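Local atomic coordinates of pngf-ii (Elizabethkingia meningoseptica, PDB entry 4R4X), a protein that probably removes N-linked glycans from glycoproteins and peptides, hydrolysing the amide bond that joins the sugar chain to its asparagine. Residues I24-S29 / K152-L157; Q268-L273 / N387-A392; T304-G309 / L466-S471; P381-T386 / K404-D409. All blocks are in the same frame, centred on the assembly; numbering follows the deposited sequence.

Contact 1: residues I24-S29 / K152-L157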
# COMPACT_ATOMS: atom_id res chain seq x y z
N ILE A 24 -5.72 -2.70 34.75
CA ILE A 24 -5.96 -1.97 35.99
C ILE A 24 -7.17 -1.05 35.83
O ILE A 24 -7.27 -0.32 34.86
CB ILE A 24 -4.73 -1.12 36.39
CG1 ILE A 24 -3.47 -2.01 36.47
CG2 ILE A 24 -4.99 -0.39 37.71
CD1 ILE A 24 -2.17 -1.27 36.76
N SER A 25 -8.06 -1.07 36.83
CA SER A 25 -9.16 -0.11 36.90
C SER A 25 -8.91 0.75 38.12
O SER A 25 -8.60 0.22 39.21
CB SER A 25 -10.50 -0.84 37.01
OG SER A 25 -11.61 0.06 37.23
N ILE A 26 -9.02 2.06 37.96
CA ILE A 26 -8.99 2.98 39.08
C ILE A 26 -10.31 3.71 39.14
O ILE A 26 -10.75 4.30 38.15
CB ILE A 26 -7.84 3.98 38.97
CG1 ILE A 26 -6.51 3.23 38.93
CG2 ILE A 26 -7.87 4.95 40.15
CD1 ILE A 26 -5.31 4.11 38.66
N THR A 27 -10.97 3.67 40.30
CA THR A 27 -12.35 4.11 40.34
C THR A 27 -12.76 4.72 41.66
O THR A 27 -12.28 4.31 42.72
CB THR A 27 -13.26 2.92 39.98
OG1 THR A 27 -14.59 3.39 39.76
CG2 THR A 27 -13.27 1.86 41.08
N ASN A 28 -13.63 5.71 41.58
CA ASN A 28 -14.35 6.25 42.73
C ASN A 28 -15.76 6.56 42.26
O ASN A 28 -16.10 6.29 41.10
CB ASN A 28 -13.62 7.48 43.33
CG ASN A 28 -13.34 8.59 42.32
OD1 ASN A 28 -12.25 9.15 42.25
ND2 ASN A 28 -14.32 8.91 41.55
N SER A 29 -16.59 7.14 43.12
CA SER A 29 -18.00 7.35 42.76
C SER A 29 -18.21 8.38 41.64
O SER A 29 -19.31 8.43 41.09
CB SER A 29 -18.83 7.73 43.98
OG SER A 29 -18.39 8.96 44.53
N LYS A 152 -7.34 -2.33 46.21
CA LYS A 152 -6.69 -1.49 47.23
C LYS A 152 -7.21 -0.07 47.20
O LYS A 152 -7.48 0.47 46.13
CB LYS A 152 -5.18 -1.39 47.00
CG LYS A 152 -4.46 -2.61 46.49
CD LYS A 152 -3.01 -2.21 46.21
CE LYS A 152 -2.22 -3.29 45.46
NZ LYS A 152 -1.72 -4.33 46.39
N LYS A 153 -7.31 0.54 48.38
CA LYS A 153 -7.62 1.96 48.54
C LYS A 153 -6.42 2.82 48.16
O LYS A 153 -5.30 2.50 48.53
CB LYS A 153 -7.97 2.26 50.00
CG LYS A 153 -9.26 1.64 50.46
CD LYS A 153 -9.64 2.04 51.88
CE LYS A 153 -10.65 1.06 52.44
NZ LYS A 153 -11.36 1.58 53.63
N ILE A 154 -6.67 3.93 47.46
CA ILE A 154 -5.61 4.89 47.16
C ILE A 154 -6.10 6.31 47.38
O ILE A 154 -7.31 6.55 47.47
CB ILE A 154 -5.04 4.73 45.73
CG1 ILE A 154 -6.10 5.01 44.66
CG2 ILE A 154 -4.47 3.33 45.55
CD1 ILE A 154 -5.57 5.01 43.24
N LYS A 155 -5.15 7.23 47.45
CA LYS A 155 -5.41 8.62 47.83
C LYS A 155 -6.33 9.41 46.90
O LYS A 155 -7.07 10.30 47.34
CB LYS A 155 -4.07 9.38 47.99
CG LYS A 155 -3.46 9.24 49.38
CD LYS A 155 -2.02 9.76 49.45
CE LYS A 155 -1.88 11.20 48.99
NZ LYS A 155 -2.80 12.14 49.71
N ALA A 156 -6.28 9.11 45.60
CA ALA A 156 -7.03 9.87 44.61
C ALA A 156 -6.92 9.24 43.22
O ALA A 156 -6.00 8.47 42.94
CB ALA A 156 -6.51 11.30 44.56
N LEU A 157 -7.88 9.56 42.37
CA LEU A 157 -7.75 9.25 40.95
C LEU A 157 -7.00 10.45 40.36
O LEU A 157 -7.57 11.52 40.19
CB LEU A 157 -9.12 9.04 40.31
CG LEU A 157 -9.12 8.37 38.92
CD1 LEU A 157 -10.49 7.79 38.60
CD2 LEU A 157 -8.69 9.31 37.83
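Where strand 23-27 of the N-terminal domain runs out, the chain leaving strand 144-154 folds back over it, and Ile26 meets Ile154 and Leu157 there. The methyl CG2 of Ile26 takes both partners. Its distance to Leu157 CG is 3.8 Å, and its distance to Ile154 CD1 is 3.9 Å. Ile26 CG2 stands anti to its own backbone N. The side chains of Ile26 and Ile154 cross at about a right angle, and Ile154 touches with its terminal methyl. Leu157 meets Ile26 more obliquely. CG of Leu157 stands anti to the backbone N (chi1 -165°), against the Ile26 methyl; Leu157 CD1 lies 3.5 Å from Ile26 O, a van der Waals contact of a methyl with a carbonyl oxygen.

The two strands are not direct neighbours. Strand 3-12 lies between them and pairs antiparallel with each, with backbone bonds from Ser25 to Ile6, Thr27 to Tyr4 and Lys152 to Glu5. Ile26 and Ile154 both touch Thr3 on this central strand and meet across it. Beyond Ile154 the chain turns, and residues 154-157 run 87° away from the direction of 26-28, which carries Leu157 back over Ile26 with their CA atoms 6.7 Å apart. Asn28, two residues on from Ile26, lies crosswise to Leu157. Ile26 also packs on Phe35 of strand 31-36, and Leu157 also touches Lys31. The side chain of Leu157 is about 5 Å from a bound zinc ion, in a site that includes Glu52 and Asp159, the latter two residues further along the same chain.

Contact 2: residues Q268-L273 / N387-A392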
# COMPACT_ATOMS: atom_id res chain seq x y z
N GLN A 268 15.43 18.82 -20.58
CA GLN A 268 16.14 19.36 -21.75
C GLN A 268 15.50 18.97 -23.08
O GLN A 268 15.57 19.71 -24.06
CB GLN A 268 17.59 18.88 -21.81
CG GLN A 268 18.42 19.21 -20.59
CD GLN A 268 18.21 20.62 -20.11
OE1 GLN A 268 17.77 20.83 -18.98
NE2 GLN A 268 18.49 21.60 -20.98
N GLY A 269 14.88 17.80 -23.11
CA GLY A 269 14.40 17.26 -24.36
C GLY A 269 14.95 15.90 -24.68
O GLY A 269 16.03 15.48 -24.24
N VAL A 270 14.19 15.20 -25.51
CA VAL A 270 14.45 13.82 -25.79
C VAL A 270 15.86 13.62 -26.40
O VAL A 270 16.42 12.54 -26.27
CB VAL A 270 13.35 13.25 -26.71
CG1 VAL A 270 13.54 13.72 -28.15
CG2 VAL A 270 13.35 11.74 -26.63
N LYS A 271 16.43 14.64 -27.03
CA LYS A 271 17.76 14.49 -27.63
C LYS A 271 18.86 14.20 -26.60
O LYS A 271 19.90 13.65 -26.94
CB LYS A 271 18.13 15.73 -28.47
CG LYS A 271 19.34 15.55 -29.37
CD LYS A 271 19.61 16.79 -30.22
CE LYS A 271 20.81 16.59 -31.15
NZ LYS A 271 20.70 15.33 -31.94
N SER A 272 18.65 14.56 -25.34
CA SER A 272 19.64 14.36 -24.30
C SER A 272 19.80 12.88 -23.91
O SER A 272 20.80 12.52 -23.37
CB SER A 272 19.31 15.18 -23.06
OG SER A 272 19.52 16.55 -23.32
N LEU A 273 18.78 12.07 -24.19
CA LEU A 273 18.82 10.65 -23.91
C LEU A 273 19.76 9.92 -24.86
O LEU A 273 19.83 10.25 -26.04
CB LEU A 273 17.41 10.06 -24.04
CG LEU A 273 16.37 10.64 -23.08
CD1 LEU A 273 15.03 9.96 -23.28
CD2 LEU A 273 16.84 10.53 -21.64
N ASN A 387 7.65 4.09 -23.48
CA ASN A 387 7.86 5.50 -23.85
C ASN A 387 6.90 6.44 -23.12
O ASN A 387 5.87 6.94 -23.65
CB ASN A 387 7.92 5.70 -25.36
CG ASN A 387 6.64 5.32 -26.06
OD1 ASN A 387 5.96 4.37 -25.67
ND2 ASN A 387 6.31 6.07 -27.11
N VAL A 388 7.26 6.68 -21.86
CA VAL A 388 6.57 7.62 -21.01
C VAL A 388 6.62 8.99 -21.66
O VAL A 388 5.69 9.78 -21.47
CB VAL A 388 7.18 7.61 -19.60
CG1 VAL A 388 7.02 8.94 -18.86
CG2 VAL A 388 6.57 6.46 -18.79
N MSE A 389 7.67 9.25 -22.44
CA MSE A 389 7.79 10.50 -23.19
C MSE A 389 7.15 10.43 -24.58
O MSE A 389 7.57 11.12 -25.51
CB MSE A 389 9.28 10.90 -23.23
CG MSE A 389 9.67 11.56 -21.92
SE MSE A 389 11.61 11.97 -21.98
CE MSE A 389 11.46 13.57 -23.12
N GLU A 390 6.12 9.60 -24.70
CA GLU A 390 5.33 9.48 -25.94
C GLU A 390 4.90 10.83 -26.52
O GLU A 390 4.93 11.03 -27.73
CB GLU A 390 4.09 8.64 -25.66
CG GLU A 390 3.14 8.43 -26.83
CD GLU A 390 1.84 7.74 -26.39
OE1 GLU A 390 0.94 7.58 -27.24
OE2 GLU A 390 1.72 7.35 -25.21
N MSE A 391 4.48 11.74 -25.66
CA MSE A 391 4.00 13.07 -26.11
C MSE A 391 5.12 14.09 -25.89
O MSE A 391 4.87 15.27 -25.66
CB MSE A 391 2.70 13.40 -25.36
CG MSE A 391 1.51 12.59 -25.88
SE MSE A 391 1.28 10.91 -24.82
CE MSE A 391 -0.30 10.26 -25.84
N ALA A 392 6.36 13.62 -25.91
CA ALA A 392 7.52 14.50 -25.83
C ALA A 392 8.66 13.99 -26.70
O ALA A 392 9.82 14.21 -26.36
CB ALA A 392 7.98 14.63 -24.39
O HOH W 1 11.46 16.28 -25.89
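Val270 and Leu273 receive the end of Met389, present here as selenomethionine, between them. Its methyl CE comes up to the backbone of Val270, 4.0 Å from the N, and lies 4.1 Å from Val270 CB. One atom back, the selenium SE sits 4.2 Å from Leu273 CD1, where the two side chains cross at a slant. A bend at chi3 (78°) turns CE out of the line of the extended chain and towards Val270. The other approach is by main chain: Ala392 O stands 3.7 Å from Val270 CB, and a water completes the link. That water accepts from Val270 N at 3.0 Å and donates to Ala392 O at 2.7 Å.

Two compact backbone elements position this first shell. Just after helix 262-268, Gly269 leaves helical angles with a positive phi, and the chain continues as a short 3-10 segment, 270-272, whose start points the Val270 N-H at the water. Across from it, a type I turn runs from Asn387 to Glu390, and Ala392 N then bonds back to Met389 O at 2.8 Å, so the methionine and the carbonyl of Ala392 belong to one folded unit. Further out, Gln394 grips this unit twice, its OE1 taking Met389 N and its O taking Asn387 ND2. Leu266 and Tyr262 of the helix back Met389 and Leu273 respectively.

The direct contact is therefore purely van der Waals, and the selenium takes part by its bulk. The polar part passes through a single water that relays a hydrogen-bond chain in one direction, from the N-H of Val270 to the carbonyl of Ala392.

Contact 3: residues T304-G309 / L466-S471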
# COMPACT_ATOMS: atom_id res chain seq x y z
N THR A 304 -5.53 2.21 -17.60
CA THR A 304 -6.83 2.79 -17.21
C THR A 304 -7.97 2.00 -17.85
O THR A 304 -7.82 1.42 -18.93
CB THR A 304 -7.01 4.29 -17.55
OG1 THR A 304 -7.21 4.46 -18.96
CG2 THR A 304 -5.85 5.11 -17.07
N PRO A 305 -9.10 1.95 -17.16
CA PRO A 305 -10.26 1.41 -17.80
C PRO A 305 -10.81 2.42 -18.81
O PRO A 305 -10.25 3.48 -18.96
CB PRO A 305 -11.19 1.14 -16.62
CG PRO A 305 -10.88 2.23 -15.67
CD PRO A 305 -9.41 2.45 -15.81
N PHE A 306 -11.85 2.04 -19.54
CA PHE A 306 -12.50 2.94 -20.48
C PHE A 306 -13.46 3.90 -19.77
O PHE A 306 -14.57 3.51 -19.41
CB PHE A 306 -13.29 2.14 -21.48
CG PHE A 306 -12.47 1.37 -22.48
CD1 PHE A 306 -12.12 1.93 -23.71
CD2 PHE A 306 -12.15 0.04 -22.24
CE1 PHE A 306 -11.44 1.18 -24.66
CE2 PHE A 306 -11.45 -0.69 -23.18
CZ PHE A 306 -11.10 -0.13 -24.39
N GLY A 307 -13.02 5.12 -19.53
CA GLY A 307 -13.88 6.26 -19.15
C GLY A 307 -14.58 6.25 -17.81
O GLY A 307 -15.68 6.84 -17.64
N ILE A 308 -13.95 5.64 -16.82
CA ILE A 308 -14.58 5.49 -15.52
C ILE A 308 -14.86 6.83 -14.81
O ILE A 308 -14.03 7.74 -14.79
CB ILE A 308 -13.78 4.57 -14.59
CG1 ILE A 308 -14.67 4.09 -13.44
CG2 ILE A 308 -12.53 5.27 -14.05
CD1 ILE A 308 -14.04 3.00 -12.61
N GLY A 309 -16.05 6.91 -14.24
CA GLY A 309 -16.48 8.09 -13.54
C GLY A 309 -17.16 9.02 -14.50
O GLY A 309 -18.38 9.15 -14.47
N LEU A 466 -17.19 -3.75 -14.91
CA LEU A 466 -17.90 -2.65 -14.26
C LEU A 466 -17.01 -1.41 -14.02
O LEU A 466 -17.50 -0.35 -13.60
CB LEU A 466 -18.53 -3.12 -12.94
CG LEU A 466 -19.65 -4.16 -13.05
CD1 LEU A 466 -20.17 -4.55 -11.67
CD2 LEU A 466 -20.77 -3.68 -13.96
N PHE A 467 -15.72 -1.56 -14.26
CA PHE A 467 -14.81 -0.41 -14.26
C PHE A 467 -14.79 0.31 -15.62
O PHE A 467 -14.16 1.35 -15.75
CB PHE A 467 -13.38 -0.82 -13.90
CG PHE A 467 -13.23 -1.35 -12.50
CD1 PHE A 467 -12.97 -0.49 -11.43
CD2 PHE A 467 -13.36 -2.72 -12.24
CE1 PHE A 467 -12.85 -0.98 -10.14
CE2 PHE A 467 -13.24 -3.21 -10.95
CZ PHE A 467 -12.94 -2.34 -9.89
N ASN A 468 -15.49 -0.24 -16.63
CA ASN A 468 -15.25 0.13 -18.03
C ASN A 468 -16.50 0.61 -18.78
O ASN A 468 -16.87 0.03 -19.81
CB ASN A 468 -14.64 -1.07 -18.79
CG ASN A 468 -13.16 -1.31 -18.47
OD1 ASN A 468 -12.27 -0.65 -19.01
ND2 ASN A 468 -12.89 -2.25 -17.60
N PRO A 469 -17.14 1.68 -18.30
CA PRO A 469 -18.36 2.12 -18.97
C PRO A 469 -18.26 2.44 -20.47
O PRO A 469 -19.19 2.13 -21.21
CB PRO A 469 -18.79 3.34 -18.15
CG PRO A 469 -17.54 3.85 -17.51
CD PRO A 469 -16.75 2.59 -17.21
N ALA A 470 -17.15 3.05 -20.90
CA ALA A 470 -16.99 3.47 -22.29
C ALA A 470 -16.35 2.40 -23.19
O ALA A 470 -15.99 2.69 -24.32
CB ALA A 470 -16.19 4.77 -22.34
N SER A 471 -16.22 1.16 -22.72
CA SER A 471 -15.64 0.09 -23.55
C SER A 471 -16.54 -0.15 -24.76
O SER A 471 -17.75 -0.22 -24.63
CB SER A 471 -15.48 -1.21 -22.79
OG SER A 471 -15.10 -2.30 -23.66
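Phe306 lies against the type I turn Asn468-Ser471, in a loop-to-loop contact that brings the N-terminal and C-terminal family regions of peptide-N-glycosidase F together. Its CB sits 3.3 Å from Ser471 N, with Ala470 CB 4.0 Å from the same atom. CG follows, anti to the carbonyl carbon and beside the backbone N (chi1 -71°), under Ser471 CA. That CA stands over one face of the ring, displaced towards the rim, 3.9 Å from the ring centroid and 24° off the normal: a CH-pi contact. CD1 lies near the same CA and near Ala470 O, which comes in obliquely. On the edge, CD2 has Asn468 OD1 near the ring plane at 3.3 Å, with Ser471 CB also close. Further out, CE2 lies near CB and OG of Ser471, a hydroxyl bonded to Ser479 OG and Ser481 N.

Asn468 OD1 is held at that edge by the main chain: Phe306 N donates to OD1 at 2.8 Å, nearly straight at 160°. Tyr464 O takes ND2 of the same amide. At the other end of the Phe306 backbone, Ala470 N donates to Phe306 O at 3.0 Å, from above the carbonyl plane. Beside them, Ile308 CD1 packs at the edge of the Phe467 ring, the two side chains lying alongside. Phe467 O is buried here without a hydrogen-bond partner, and Pro305 CB presses to 3.1 Å from it.

Contact 4: residues P381-T386 / K404-D409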
# COMPACT_ATOMS: atom_id res chain seq x y z
N PRO A 381 18.68 -0.70 -12.59
CA PRO A 381 17.80 -0.63 -13.76
C PRO A 381 18.61 -0.85 -15.03
O PRO A 381 19.56 -0.12 -15.26
CB PRO A 381 17.27 0.80 -13.72
CG PRO A 381 18.30 1.58 -12.97
CD PRO A 381 18.91 0.62 -11.97
N VAL A 382 18.25 -1.85 -15.83
CA VAL A 382 19.05 -2.23 -17.00
C VAL A 382 18.41 -1.82 -18.32
O VAL A 382 19.10 -1.41 -19.23
CB VAL A 382 19.44 -3.72 -16.99
CG1 VAL A 382 20.44 -3.99 -15.87
CG2 VAL A 382 18.24 -4.61 -16.80
N PHE A 383 17.08 -1.88 -18.40
CA PHE A 383 16.39 -1.38 -19.58
C PHE A 383 14.98 -0.96 -19.25
O PHE A 383 14.39 -1.39 -18.25
CB PHE A 383 16.38 -2.40 -20.73
CG PHE A 383 15.74 -3.71 -20.40
CD1 PHE A 383 14.40 -3.92 -20.61
CD2 PHE A 383 16.52 -4.78 -19.96
CE1 PHE A 383 13.81 -5.13 -20.30
CE2 PHE A 383 15.95 -6.01 -19.67
CZ PHE A 383 14.59 -6.18 -19.83
N ASN A 384 14.44 -0.11 -20.11
CA ASN A 384 13.04 0.29 -20.07
C ASN A 384 12.66 0.84 -21.42
O ASN A 384 13.12 1.92 -21.81
CB ASN A 384 12.82 1.34 -19.00
CG ASN A 384 11.35 1.52 -18.65
OD1 ASN A 384 10.46 1.26 -19.47
ND2 ASN A 384 11.09 1.94 -17.42
N THR A 385 11.84 0.08 -22.16
CA THR A 385 11.40 0.50 -23.47
C THR A 385 10.13 1.31 -23.44
O THR A 385 9.76 1.87 -24.45
CB THR A 385 11.18 -0.68 -24.43
OG1 THR A 385 10.01 -1.43 -24.05
CG2 THR A 385 12.43 -1.60 -24.47
N THR A 386 9.46 1.37 -22.30
CA THR A 386 8.18 2.08 -22.20
C THR A 386 8.35 3.58 -22.48
O THR A 386 9.07 4.28 -21.75
CB THR A 386 7.54 1.88 -20.82
OG1 THR A 386 7.41 0.47 -20.53
CG2 THR A 386 6.16 2.55 -20.75
N LYS A 404 18.01 -8.93 -32.67
CA LYS A 404 18.83 -8.39 -31.58
C LYS A 404 17.97 -7.88 -30.41
O LYS A 404 18.42 -7.87 -29.27
CB LYS A 404 19.74 -7.26 -32.07
CG LYS A 404 20.57 -6.65 -30.95
CD LYS A 404 21.74 -5.78 -31.44
CE LYS A 404 22.05 -4.65 -30.46
NZ LYS A 404 23.23 -3.86 -30.90
N GLY A 405 16.75 -7.45 -30.70
CA GLY A 405 15.83 -6.99 -29.65
C GLY A 405 16.47 -5.89 -28.83
O GLY A 405 17.04 -4.93 -29.38
N VAL A 406 16.40 -6.05 -27.51
CA VAL A 406 17.03 -5.13 -26.57
C VAL A 406 18.20 -5.87 -25.92
O VAL A 406 18.03 -6.90 -25.33
CB VAL A 406 16.06 -4.67 -25.45
CG1 VAL A 406 16.84 -3.99 -24.35
CG2 VAL A 406 15.01 -3.72 -26.01
N GLU A 407 19.39 -5.31 -26.03
CA GLU A 407 20.59 -5.95 -25.52
C GLU A 407 21.33 -4.92 -24.73
O GLU A 407 21.56 -3.80 -25.22
CB GLU A 407 21.44 -6.47 -26.69
CG GLU A 407 22.76 -7.09 -26.28
CD GLU A 407 23.36 -7.92 -27.40
OE1 GLU A 407 23.83 -9.05 -27.12
OE2 GLU A 407 23.31 -7.47 -28.57
N VAL A 408 21.67 -5.26 -23.49
CA VAL A 408 22.33 -4.35 -22.56
C VAL A 408 23.55 -5.04 -21.92
O VAL A 408 23.45 -6.21 -21.54
CB VAL A 408 21.35 -3.93 -21.44
CG1 VAL A 408 21.88 -2.77 -20.62
CG2 VAL A 408 19.99 -3.57 -22.04
N ASP A 409 24.65 -4.31 -21.79
CA ASP A 409 25.88 -4.76 -21.14
C ASP A 409 25.97 -3.92 -19.86
O ASP A 409 25.66 -2.74 -19.89
CB ASP A 409 27.08 -4.46 -22.08
CG ASP A 409 28.41 -5.00 -21.57
OD1 ASP A 409 28.43 -6.05 -20.89
OD2 ASP A 409 29.48 -4.40 -21.88
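Phe383 and Val406 slant across each other. Val406 presents CG1, which stands anti to its backbone N, and this methyl lies 4.0 Å from Phe383 CB and 4.1 Å from Phe383 CG. It meets the root of the aromatic side chain and comes to the ring obliquely. The second methyl of Val406, CG2, goes the other way, to Thr385 CG2 at 3.7 Å, again at a slant. OG1 of Thr385 is bonded to Val530 N and Trp528 O, and its methyl CG2 faces Val406.

The strands 381-384 and 406-409 run nearly antiparallel, 159° between their directions, their axes 7.5 Å apart at closest approach. Strand 378-384 is an outer strand of the nine-stranded sheet and 406-412 one of a four-stranded sheet, so the contact packs the two sheets against each other by their side chains. Val382 and Phe383 both pair with Gly532 in a classic beta bulge, which lets two successive residues point at the facing strand. Val408 lies opposite them, near Val382 O and Phe383 CB, though it is modelled in two conformers and its exact distances are less certain. At the end of the strand, Asn384 OD1 accepts from Thr386 N at 3.0 Å in an Asx turn. Phe383 also touches Val513 and Val530.

From the N terminus, contact 1 closes first, its loop of 122 residues lying in the N-terminal domain and ending before the rest begin. Its centre lies 61 to 71 Å from the centres of the other three, on the opposite side of the chain's centre. Contact 2 opens after helix 262-268, joining that loop to the one after strand 378-384. Contact 3 opens at 304-309 before contact 2 has closed, so the two cross; it joins loops of the two glycosidase family regions. Contact 4, between edge strands of two sheets, starts immediately ahead of the closing segment of contact 2, crosses it as well, and closes within the span of contact 3, which ends last.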